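Local coordinates for chorismate mutase protein (Bartonella henselae, PDB 3RMI), which probably catalyses the rearrangement of chorismate to prephenate, the step that commits chorismate to phenylalanine and tyrosine synthesis, at residues D25-L28 and I29-A33; V91-Q94 and H95-A99. One frame throughout, in Å; residues are numbered along the deposited sequence.

Contact 1 of 2, residues D25-L28 and I29-A33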
loop_
_atom_site.group_PDB
_atom_site.type_symbol
_atom_site.label_atom_id
_atom_site.label_comp_id
_atom_site.label_asym_id
_atom_site.label_seq_id
_atom_site.Cartn_x
_atom_site.Cartn_y
_atom_site.Cartn_z
ATOM N N ASP A 25 -1.987 8.183 -4.721
ATOM C CA ASP A 25 -2.958 7.324 -4.065
ATOM C C ASP A 25 -3.942 6.674 -5.044
ATOM O O ASP A 25 -4.296 5.519 -4.849
ATOM C CB ASP A 25 -3.695 8.093 -2.969
ATOM C CG ASP A 25 -2.801 8.361 -1.718
ATOM O OD1 ASP A 25 -1.737 7.707 -1.580
ATOM O OD2 ASP A 25 -3.148 9.245 -0.874
ATOM N N ILE A 26 -4.370 7.371 -6.097
ATOM C CA ILE A 26 -5.243 6.730 -7.091
ATOM C C ILE A 26 -4.507 5.640 -7.813
ATOM O O ILE A 26 -5.077 4.611 -8.136
ATOM C CB ILE A 26 -5.730 7.597 -8.261
ATOM C CG1 ILE A 26 -6.077 8.981 -7.849
ATOM C CG2 ILE A 26 -7.003 6.945 -8.873
ATOM C CD1 ILE A 26 -6.948 9.746 -8.904
ATOM N N THR A 27 -3.276 5.945 -8.175
ATOM C CA THR A 27 -2.383 5.003 -8.844
ATOM C C THR A 27 -2.180 3.763 -8.014
ATOM O O THR A 27 -2.273 2.648 -8.514
ATOM C CB THR A 27 -1.043 5.687 -9.099
ATOM O OG1 THR A 27 -1.307 6.965 -9.734
ATOM C CG2 THR A 27 -0.204 4.874 -10.002
ATOM N N LEU A 28 -1.931 3.956 -6.723
ATOM C CA LEU A 28 -1.734 2.829 -5.828
ATOM C C LEU A 28 -2.966 1.946 -5.774
ATOM O O LEU A 28 -2.849 0.722 -5.749
ATOM C CB LEU A 28 -1.358 3.309 -4.422
ATOM C CG LEU A 28 0.043 3.924 -4.244
ATOM C CD1 LEU A 28 0.119 4.582 -2.875
ATOM C CD2 LEU A 28 1.147 2.877 -4.381
ATOM N N ILE A 29 -4.149 2.553 -5.765
ATOM C CA ILE A 29 -5.388 1.772 -5.749
ATOM C C ILE A 29 -5.582 1.003 -7.063
ATOM O O ILE A 29 -6.054 -0.132 -7.061
ATOM C CB ILE A 29 -6.625 2.669 -5.512
ATOM C CG1 ILE A 29 -6.649 3.141 -4.046
ATOM C CG2 ILE A 29 -7.958 1.928 -5.831
ATOM C CD1 ILE A 29 -6.689 1.993 -3.007
ATOM N N HIS A 30 -5.267 1.619 -8.196
ATOM C CA HIS A 30 -5.413 0.877 -9.467
ATOM C C HIS A 30 -4.465 -0.318 -9.561
ATOM O O HIS A 30 -4.885 -1.380 -9.967
ATOM C CB HIS A 30 -5.251 1.791 -10.665
ATOM C CG HIS A 30 -6.471 2.590 -10.965
ATOM N ND1 HIS A 30 -6.529 3.951 -10.780
ATOM C CD2 HIS A 30 -7.688 2.218 -11.426
ATOM C CE1 HIS A 30 -7.718 4.393 -11.152
ATOM N NE2 HIS A 30 -8.439 3.362 -11.546
ATOM N N ILE A 31 -3.233 -0.170 -9.088
ATOM C CA ILE A 31 -2.292 -1.283 -9.067
ATOM C C ILE A 31 -2.686 -2.375 -8.104
ATOM O O ILE A 31 -2.627 -3.562 -8.432
ATOM C CB ILE A 31 -0.888 -0.809 -8.702
ATOM C CG1 ILE A 31 -0.339 0.005 -9.864
ATOM C CG2 ILE A 31 0.042 -1.993 -8.459
ATOM C CD1 ILE A 31 0.818 0.917 -9.421
ATOM N N LEU A 32 -3.100 -1.991 -6.907
ATOM C CA LEU A 32 -3.662 -2.965 -5.972
ATOM C C LEU A 32 -4.934 -3.669 -6.486
ATOM O O LEU A 32 -5.120 -4.864 -6.227
ATOM C CB LEU A 32 -3.972 -2.307 -4.654
ATOM C CG LEU A 32 -2.832 -1.941 -3.725
ATOM C CD1 LEU A 32 -3.483 -1.130 -2.560
ATOM C CD2 LEU A 32 -2.159 -3.172 -3.200
ATOM N N ALA A 33 -5.800 -2.956 -7.201
ATOM C CA ALA A 33 -6.913 -3.623 -7.854
ATOM C C ALA A 33 -6.416 -4.778 -8.704
ATOM O O ALA A 33 -6.983 -5.858 -8.659
ATOM C CB ALA A 33 -7.720 -2.668 -8.732
#
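The carbonyl oxygen of Ile26 is gripped by two N-H groups of one residue, His30. The backbone N of His30 lies 3.0 Å from Ile26 O and makes the regular helical bond. The ring atom ND1 of His30 adds a weak second bond to Ile26 O at 3.1 Å, bent to 126° at the hydrogen. The first torsion of His30 sets CG anti to its own carbonyl carbon (chi1 -79°). This folds the imidazole back along the helix toward the preceding turn. The same ring runs alongside Ile26, and the two side chains point the same way. The touching branch of Ile26 is CG2, 3.5 Å from His30 CE1. The ethyl branch of Ile26 leads away from the ring.

Both segments belong to helix 4-48, the long first helix of the all-helical chorismate mutase fold, which here lies against a second subunit. Ile26 packs on Arg65 of that subunit, and Ile31 on its Ile31. One residue further on from the first pair, Thr27 and Ile31 also lie side by side. Their methyls meet loosely, with Thr27 CG2 4.1 Å from Ile31 CD1. Ile31 N donates a fairly straight bond of 3.0 Å to Thr27 O, at 166°, while Thr27 OG1 is hydrogen-bonded to Asn23 O.

The buried face of the helix carries Asp25, Leu28, Ile29 and Leu32. Ile29 CG1 sits 3.4 Å from Asp25 O and Leu32 CG 3.3 Å from Leu28 O, each against the carbonyl that its own backbone N is bonded to. The Asp25 carboxylate makes no contact with 29-33; its OD1 forms a salt bridge with Arg35 of the second subunit, and its side chain lies about 5 Å from a bound D-malate.

Contact 2 of 2, residues V91-Q94 and H95-A99. With MLT (D-malate), chain D; EDO (1,2-ethanediol), chain B.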
loop_
_atom_site.group_PDB
_atom_site.type_symbol
_atom_site.label_atom_id
_atom_site.label_comp_id
_atom_site.label_asym_id
_atom_site.label_seq_id
_atom_site.Cartn_x
_atom_site.Cartn_y
_atom_site.Cartn_z
ATOM N N VAL A 91 -4.820 -10.734 1.911
ATOM C CA VAL A 91 -4.814 -11.825 0.931
ATOM C C VAL A 91 -5.145 -13.159 1.593
ATOM O O VAL A 91 -5.931 -13.940 1.065
ATOM C CB VAL A 91 -3.467 -11.919 0.195
ATOM C CG1 VAL A 91 -3.390 -13.208 -0.625
ATOM C CG2 VAL A 91 -3.278 -10.692 -0.719
ATOM N N VAL A 92 -4.570 -13.395 2.761
ATOM C CA VAL A 92 -4.766 -14.644 3.472
ATOM C C VAL A 92 -6.229 -14.746 3.905
ATOM O O VAL A 92 -6.861 -15.805 3.754
ATOM C CB VAL A 92 -3.775 -14.760 4.667
ATOM C CG1 VAL A 92 -4.280 -15.727 5.682
ATOM C CG2 VAL A 92 -2.376 -15.154 4.165
ATOM N N HIS A 93 -6.781 -13.640 4.412
ATOM C CA HIS A 93 -8.214 -13.558 4.656
ATOM C C HIS A 93 -9.012 -13.915 3.400
ATOM O O HIS A 93 -9.953 -14.710 3.458
ATOM C CB HIS A 93 -8.638 -12.154 5.138
ATOM C CG HIS A 93 -10.125 -12.005 5.340
ATOM N ND1 HIS A 93 -10.893 -11.104 4.629
ATOM C CD2 HIS A 93 -10.987 -12.669 6.151
ATOM C CE1 HIS A 93 -12.157 -11.209 5.002
ATOM N NE2 HIS A 93 -12.240 -12.151 5.925
ATOM N N GLN A 94 -8.654 -13.325 2.262
ATOM C CA GLN A 94 -9.429 -13.560 1.054
ATOM C C GLN A 94 -9.340 -15.004 0.591
ATOM O O GLN A 94 -10.314 -15.554 0.071
ATOM C CB GLN A 94 -8.997 -12.635 -0.063
ATOM C CG GLN A 94 -9.723 -11.309 -0.040
ATOM C CD GLN A 94 -9.424 -10.455 -1.274
ATOM O OE1 GLN A 94 -8.899 -10.950 -2.287
ATOM N NE2 GLN A 94 -9.748 -9.169 -1.188
ATOM N N HIS A 95 -8.173 -15.611 0.776
ATOM C CA HIS A 95 -7.987 -17.010 0.434
ATOM C C HIS A 95 -8.876 -17.900 1.278
ATOM O O HIS A 95 -9.464 -18.849 0.775
ATOM C CB HIS A 95 -6.521 -17.414 0.615
ATOM C CG HIS A 95 -5.622 -16.935 -0.483
ATOM N ND1 HIS A 95 -4.275 -17.212 -0.511
ATOM C CD2 HIS A 95 -5.883 -16.228 -1.605
ATOM C CE1 HIS A 95 -3.742 -16.687 -1.597
ATOM N NE2 HIS A 95 -4.697 -16.087 -2.282
ATOM N N GLU A 96 -8.967 -17.590 2.562
ATOM C CA GLU A 96 -9.837 -18.334 3.465
ATOM C C GLU A 96 -11.316 -18.148 3.111
ATOM O O GLU A 96 -12.088 -19.115 3.174
ATOM C CB GLU A 96 -9.567 -17.939 4.925
ATOM C CG GLU A 96 -8.173 -18.385 5.427
ATOM C CD GLU A 96 -7.763 -17.809 6.793
ATOM O OE1 GLU A 96 -8.362 -16.799 7.268
ATOM O OE2 GLU A 96 -6.808 -18.379 7.382
ATOM N N VAL A 97 -11.713 -16.930 2.727
ATOM C CA VAL A 97 -13.116 -16.674 2.337
ATOM C C VAL A 97 -13.514 -17.450 1.072
ATOM O O VAL A 97 -14.601 -18.028 1.000
ATOM C CB VAL A 97 -13.420 -15.156 2.171
ATOM C CG1 VAL A 97 -14.785 -14.931 1.481
ATOM C CG2 VAL A 97 -13.402 -14.474 3.544
ATOM N N ILE A 98 -12.623 -17.484 0.092
ATOM C CA ILE A 98 -12.866 -18.270 -1.108
ATOM C C ILE A 98 -13.007 -19.769 -0.780
ATOM O O ILE A 98 -13.874 -20.431 -1.344
ATOM C CB ILE A 98 -11.776 -17.989 -2.173
ATOM C CG1 ILE A 98 -11.939 -16.543 -2.691
ATOM C CG2 ILE A 98 -11.861 -18.963 -3.319
ATOM C CD1 ILE A 98 -10.641 -15.835 -3.101
ATOM N N ALA A 99 -12.204 -20.287 0.154
ATOM C CA ALA A 99 -12.244 -21.720 0.513
ATOM C C ALA A 99 -13.518 -22.105 1.254
ATOM O O ALA A 99 -14.088 -23.181 1.020
ATOM C CB ALA A 99 -11.033 -22.103 1.350
HETATM C C1 MLT D . -0.146 -15.885 -2.278
HETATM O O1 MLT D . -0.180 -17.152 -2.208
HETATM O O2 MLT D . -0.748 -15.327 -1.371
HETATM C C2 MLT D . 0.533 -15.102 -3.380
HETATM O O3 MLT D . 1.555 -15.959 -3.784
HETATM C C3 MLT D . 1.223 -13.748 -3.192
HETATM C C4 MLT D . 0.924 -12.895 -1.942
HETATM O O4 MLT D . 1.113 -13.345 -0.752
HETATM O O5 MLT D . 0.546 -11.696 -2.064
HETATM C C1 EDO B . -10.749 -5.909 -3.769
HETATM O O1 EDO B . -11.775 -4.909 -3.759
HETATM C C2 EDO B . -9.808 -5.631 -2.605
HETATM O O2 EDO B . -9.803 -6.759 -1.729
#
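Val91 and His95 lie side by side and point the same way, with the methyl CG1 of Val91 over one face of the imidazole. This CH-pi contact measures 3.8 Å from Val91 CG1 to the His95 ring centroid, 22° off the ring normal. His95 NE2 is hydrogen-bonded to Thr39 O on helix 4-48. His95 ND1 is buried with no partner in the model. The D-malate also nears this pair: its O2 is 3.3 Å from His95 CE1 and 3.5 Å from Val91 CG1.

His93 and Val97 meet at an angle instead. The His93 ring presents a face to Val97 CG2, which is 3.9 Å from the ring centroid. The first torsion of His93 puts CG anti to the backbone N (chi1 177°), and the ring thereby comes against Val97. Val92 and Glu96 meet more loosely, Val92 CG1 lying 4.0 Å from Glu96 OE2. Gln94 extends toward helix 4-48, where its OE1 bonds to Gln40.

Arg35, Arg58, Gln62 and Lys46, with Arg18 of the second subunit, bind the malate. This arrangement is consistent with the active site of an AroQ-type, all-helical chorismate mutase, with Val91 and His95 at its border.

Contact 1 comes first along the chain, on helix 4-48, and contact 2 follows on helix 77-106. Helix 56-72 comes between these two helices in the sequence. The centres are 21 Å apart and the nearest atoms about 8 Å, so the two do not touch. Helix 4-48 connects them, because its later residues, among them Arg35, Phe36 and Thr39, meet the side chains of contact 2. Contact 1 faces the second subunit, whereas no other protein chain touches contact 2. Each comes near a bound malate. Residues of both subunits bind the malate beside contact 2, consistent with active sites shared across the dimer.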